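Local structure of superoxide dismutase [Mn], mitochondrial (Saccharomyces cerevisiae S288C, 4F6E) at residues N36-N39 / T40-Q44; C82-W85 / E86-P90. The protein disproportionates superoxide radicals into hydrogen peroxide and dioxygen at a manganese ion bound in each subunit of a homotetramer in yeast mitochondria. The protein carries 2 engineered substitutions. All coordinates share one frame; numbering follows the deposited sequence.

Contact 1. Residues N36-N39 / T40-Q44; sequences NGFN and TAVDQ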
# COMPACT_ATOMS: atom_id res chain seq x y z
N ASN A 36 -5.78 -16.13 18.02
CA ASN A 36 -4.50 -16.74 18.33
C ASN A 36 -3.34 -15.89 17.84
O ASN A 36 -2.37 -15.68 18.57
CB ASN A 36 -4.40 -18.14 17.73
CG ASN A 36 -5.38 -19.11 18.36
OD1 ASN A 36 -5.93 -18.85 19.43
ND2 ASN A 36 -5.60 -20.23 17.69
N GLY A 37 -3.45 -15.41 16.61
CA GLY A 37 -2.40 -14.59 16.02
C GLY A 37 -2.16 -13.29 16.76
O GLY A 37 -1.03 -12.86 16.92
N PHE A 38 -3.24 -12.68 17.24
CA PHE A 38 -3.14 -11.41 17.96
C PHE A 38 -2.48 -11.62 19.32
O PHE A 38 -1.56 -10.89 19.67
CB PHE A 38 -4.53 -10.78 18.08
CG PHE A 38 -4.55 -9.39 18.67
CD1 PHE A 38 -3.67 -8.41 18.25
CD2 PHE A 38 -5.54 -9.05 19.58
CE1 PHE A 38 -3.74 -7.12 18.79
CE2 PHE A 38 -5.61 -7.76 20.11
CZ PHE A 38 -4.71 -6.80 19.72
N ASN A 39 -2.95 -12.62 20.05
CA ASN A 39 -2.36 -12.97 21.34
C ASN A 39 -0.87 -13.27 21.19
O ASN A 39 -0.05 -12.81 21.98
CB ASN A 39 -3.10 -14.15 21.97
CG ASN A 39 -4.49 -13.78 22.48
OD1 ASN A 39 -4.75 -12.63 22.84
ND2 ASN A 39 -5.39 -14.76 22.54
N THR A 40 -0.54 -14.03 20.15
CA THR A 40 0.86 -14.40 19.90
C THR A 40 1.70 -13.16 19.59
O THR A 40 2.80 -12.97 20.14
CB THR A 40 0.97 -15.43 18.77
OG1 THR A 40 0.46 -16.68 19.23
CG2 THR A 40 2.41 -15.61 18.34
N ALA A 41 1.18 -12.30 18.72
CA ALA A 41 1.90 -11.09 18.33
C ALA A 41 2.14 -10.14 19.51
O ALA A 41 3.22 -9.56 19.64
CB ALA A 41 1.17 -10.38 17.19
N VAL A 42 1.14 -9.98 20.37
CA VAL A 42 1.32 -9.09 21.51
C VAL A 42 2.35 -9.66 22.49
O VAL A 42 3.18 -8.92 23.01
CB VAL A 42 -0.02 -8.80 22.21
CG1 VAL A 42 0.20 -8.00 23.50
CG2 VAL A 42 -0.95 -8.06 21.26
N ASP A 43 2.32 -10.98 22.71
CA ASP A 43 3.32 -11.63 23.57
C ASP A 43 4.71 -11.46 22.98
O ASP A 43 5.68 -11.21 23.71
CB ASP A 43 3.03 -13.12 23.73
CG ASP A 43 1.89 -13.40 24.69
OD1 ASP A 43 1.49 -12.49 25.45
OD2 ASP A 43 1.39 -14.55 24.68
N GLN A 44 4.81 -11.61 21.67
CA GLN A 44 6.10 -11.43 20.99
C GLN A 44 6.61 -9.99 21.12
O GLN A 44 7.80 -9.79 21.39
CB GLN A 44 6.04 -11.91 19.53
CG GLN A 44 5.93 -13.42 19.39
CD GLN A 44 5.79 -13.88 17.95
OE1 GLN A 44 5.54 -13.07 17.06
NE2 GLN A 44 5.95 -15.18 17.72
O HOH W 1 -1.02 -11.86 24.51

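Contact 2. Residues C82-W85 / E86-P90; sequences CLFW and ENLAP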
# COMPACT_ATOMS: atom_id res chain seq x y z
N CYS A 82 -15.41 -9.19 15.51
CA CYS A 82 -16.26 -8.87 16.65
C CYS A 82 -17.36 -7.90 16.24
O CYS A 82 -18.52 -8.08 16.61
CB CYS A 82 -15.46 -8.27 17.81
SG CYS A 82 -14.50 -9.50 18.73
N LEU A 83 -17.00 -6.88 15.47
CA LEU A 83 -17.99 -5.91 15.00
C LEU A 83 -19.04 -6.59 14.13
O LEU A 83 -20.24 -6.33 14.26
CB LEU A 83 -17.32 -4.78 14.20
CG LEU A 83 -16.40 -3.86 15.01
CD1 LEU A 83 -15.56 -2.97 14.12
CD2 LEU A 83 -17.22 -3.00 15.97
N PHE A 84 -18.57 -7.46 13.24
CA PHE A 84 -19.41 -8.16 12.27
C PHE A 84 -20.49 -8.96 12.99
O PHE A 84 -21.68 -8.79 12.70
CB PHE A 84 -18.52 -9.08 11.42
CG PHE A 84 -19.21 -9.70 10.23
CD1 PHE A 84 -19.87 -8.91 9.30
CD2 PHE A 84 -19.15 -11.07 10.02
CE1 PHE A 84 -20.49 -9.48 8.19
CE2 PHE A 84 -19.75 -11.65 8.91
CZ PHE A 84 -20.42 -10.86 8.00
N TRP A 85 -20.11 -9.80 13.94
CA TRP A 85 -21.13 -10.62 14.60
C TRP A 85 -22.16 -9.76 15.31
O TRP A 85 -23.34 -10.10 15.34
CB TRP A 85 -20.55 -11.62 15.60
CG TRP A 85 -19.37 -12.43 15.14
CD1 TRP A 85 -18.19 -12.59 15.82
CD2 TRP A 85 -19.23 -13.18 13.92
NE1 TRP A 85 -17.34 -13.39 15.11
CE2 TRP A 85 -17.94 -13.76 13.93
CE3 TRP A 85 -20.06 -13.40 12.81
CZ2 TRP A 85 -17.46 -14.55 12.89
CZ3 TRP A 85 -19.58 -14.20 11.77
CH2 TRP A 85 -18.30 -14.76 11.83
N GLU A 86 -21.71 -8.65 15.89
CA GLU A 86 -22.62 -7.79 16.64
C GLU A 86 -23.58 -7.01 15.75
O GLU A 86 -24.65 -6.60 16.22
CB GLU A 86 -21.85 -6.85 17.58
CG GLU A 86 -21.28 -7.56 18.82
CD GLU A 86 -22.36 -7.96 19.83
OE1 GLU A 86 -23.23 -7.13 20.15
OE2 GLU A 86 -22.32 -9.12 20.30
N ASN A 87 -23.22 -6.80 14.48
CA ASN A 87 -24.17 -6.15 13.58
C ASN A 87 -24.91 -7.10 12.63
O ASN A 87 -25.43 -6.67 11.61
CB ASN A 87 -23.63 -4.86 12.87
CG ASN A 87 -22.45 -5.09 11.90
OD1 ASN A 87 -21.39 -4.46 12.05
ND2 ASN A 87 -22.65 -5.93 10.88
N LEU A 88 -24.99 -8.37 13.03
CA LEU A 88 -25.85 -9.37 12.39
C LEU A 88 -26.87 -9.88 13.41
O LEU A 88 -26.58 -9.97 14.60
CB LEU A 88 -25.03 -10.55 11.88
CG LEU A 88 -23.99 -10.20 10.81
CD1 LEU A 88 -23.13 -11.40 10.46
CD2 LEU A 88 -24.66 -9.63 9.57
N ALA A 89 -28.07 -10.21 12.95
CA ALA A 89 -29.08 -10.77 13.84
C ALA A 89 -30.13 -11.46 13.01
O ALA A 89 -30.41 -11.04 11.89
CB ALA A 89 -29.72 -9.67 14.68
N PRO A 90 -30.72 -12.54 13.55
CA PRO A 90 -31.85 -13.12 12.82
C PRO A 90 -33.05 -12.18 12.82
O PRO A 90 -33.12 -11.26 13.64
CB PRO A 90 -32.15 -14.41 13.60
CG PRO A 90 -31.58 -14.20 14.94
CD PRO A 90 -30.39 -13.29 14.78

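Contact 1. Residues N36-N39 / T40-Q44
With CG of Phe-38 trans to its own backbone N (chi1 -174°), the ring stands out from the helix, its CD1-CE1 side turned to Val-42. CG2 of Val-42, beside its own backbone N, points back toward the preceding turn and lies over one ring face in a CH-pi contact, 4.2 Å from the centroid of Phe-38 and 26° off the normal, closest to CE1. Thr-40, with chi1 at -71°, folds OG1 down onto the preceding turn. There OG1 donates to Asn-36 O at 3.1 Å, from well above the carbonyl plane, while Thr-40 N reaches the same oxygen at 2.9 Å from the opposite face, so two donors grip one acceptor. One turn on, a water donates to Asn-39 O at 2.9 Å and, more weakly, to Asp-43 OD1, joining that carbonyl to the carboxylate. The side-chain OD1 of Asn-39 takes a bond from the backbone N of Val-2. Leu-52 and Ser-49 of the second subunit pack on Phe-38 and Val-42 respectively. The pairs Asn-36/Thr-40, Phe-38/Val-42 and Asn-39/Asp-43 are i to i+4 contacts of a regular alpha-helix, here the long helix 31-52 of the alpha-hairpin domain of iron/manganese superoxide dismutases.

Contact 2. Residues C82-W85 / E86-P90
Cys-82 O meets Glu-86 N at 3.3 Å, a weak bond that closes a late i to i+4 turn of helix 74-86, and CB and CG of Glu-86 lie against the same carbonyl. The glutamate chain bends at chi2, and its OE2 bonds to the dimethylated lysine at position 8. Leu-83 offers its O to Asn-87 N at 3.0 Å, in the carbonyl plane, although the N-H points there at only 137°. The side-chain oxygen of Asn-87 also comes within 3.1 Å of Leu-83 O; these are two acceptors, and Arg-201 bridges them, NH2 donating to the carbonyl and NH1 to Asn-87 OD1, which takes a further bond from Ala-166 N.

Phe-84 follows, its CG beside the carbonyl carbon (chi1 -170°), which carries the ring outward from the helix, and Leu-88 comes to it from beyond the helix end. Leu-88 CD1 sits over one face, 3.8 Å from the ring centroid of Phe-84 and only 14° off its normal, nearest to CE2 and CZ. Asn-87 N, already bonded to Leu-83 O, also makes a weak bond to Phe-84 O, and Leu-88 CG lies 3.3 Å from Phe-84 O. Last in the segment, Trp-85 takes a weak bond on its O from Leu-88 N, while its indole NE1 bonds to His-31 ND1 and its ring meets the manganese ligand His-26 edge-to-face.

As the helix unwinds, i to i+4 bonding gives way to weak i to i+3 bonds. The backbone O of Leu-83 and OD1 of Asn-87 are answered by Arg-201, whose positive charge probably stabilises the two neighbouring oxygens, while the aromatic rings of Phe-84 and Trp-85 form part of the surroundings of the manganese.

How the contacts relate
Contact 1 precedes contact 2 along the chain, and both fall in the alpha-hairpin domain, on different helices: contact 1 within helix 31-52, contact 2 at the end of helix 74-86 and in the loop beyond it. Their centres are 24 Å apart and their nearest atoms about 9 Å, so they do not touch. The centre of contact 1 lies about 20 Å from the centre of the chain and is partly buried; that of contact 2, a buried contact, lies about 9 Å from it. Helix 74-86 also carries the manganese ligand His-81. Both contacts touch the second subunit, and contact 2 lies beside the metal site, where the chain leaves helix 74-86.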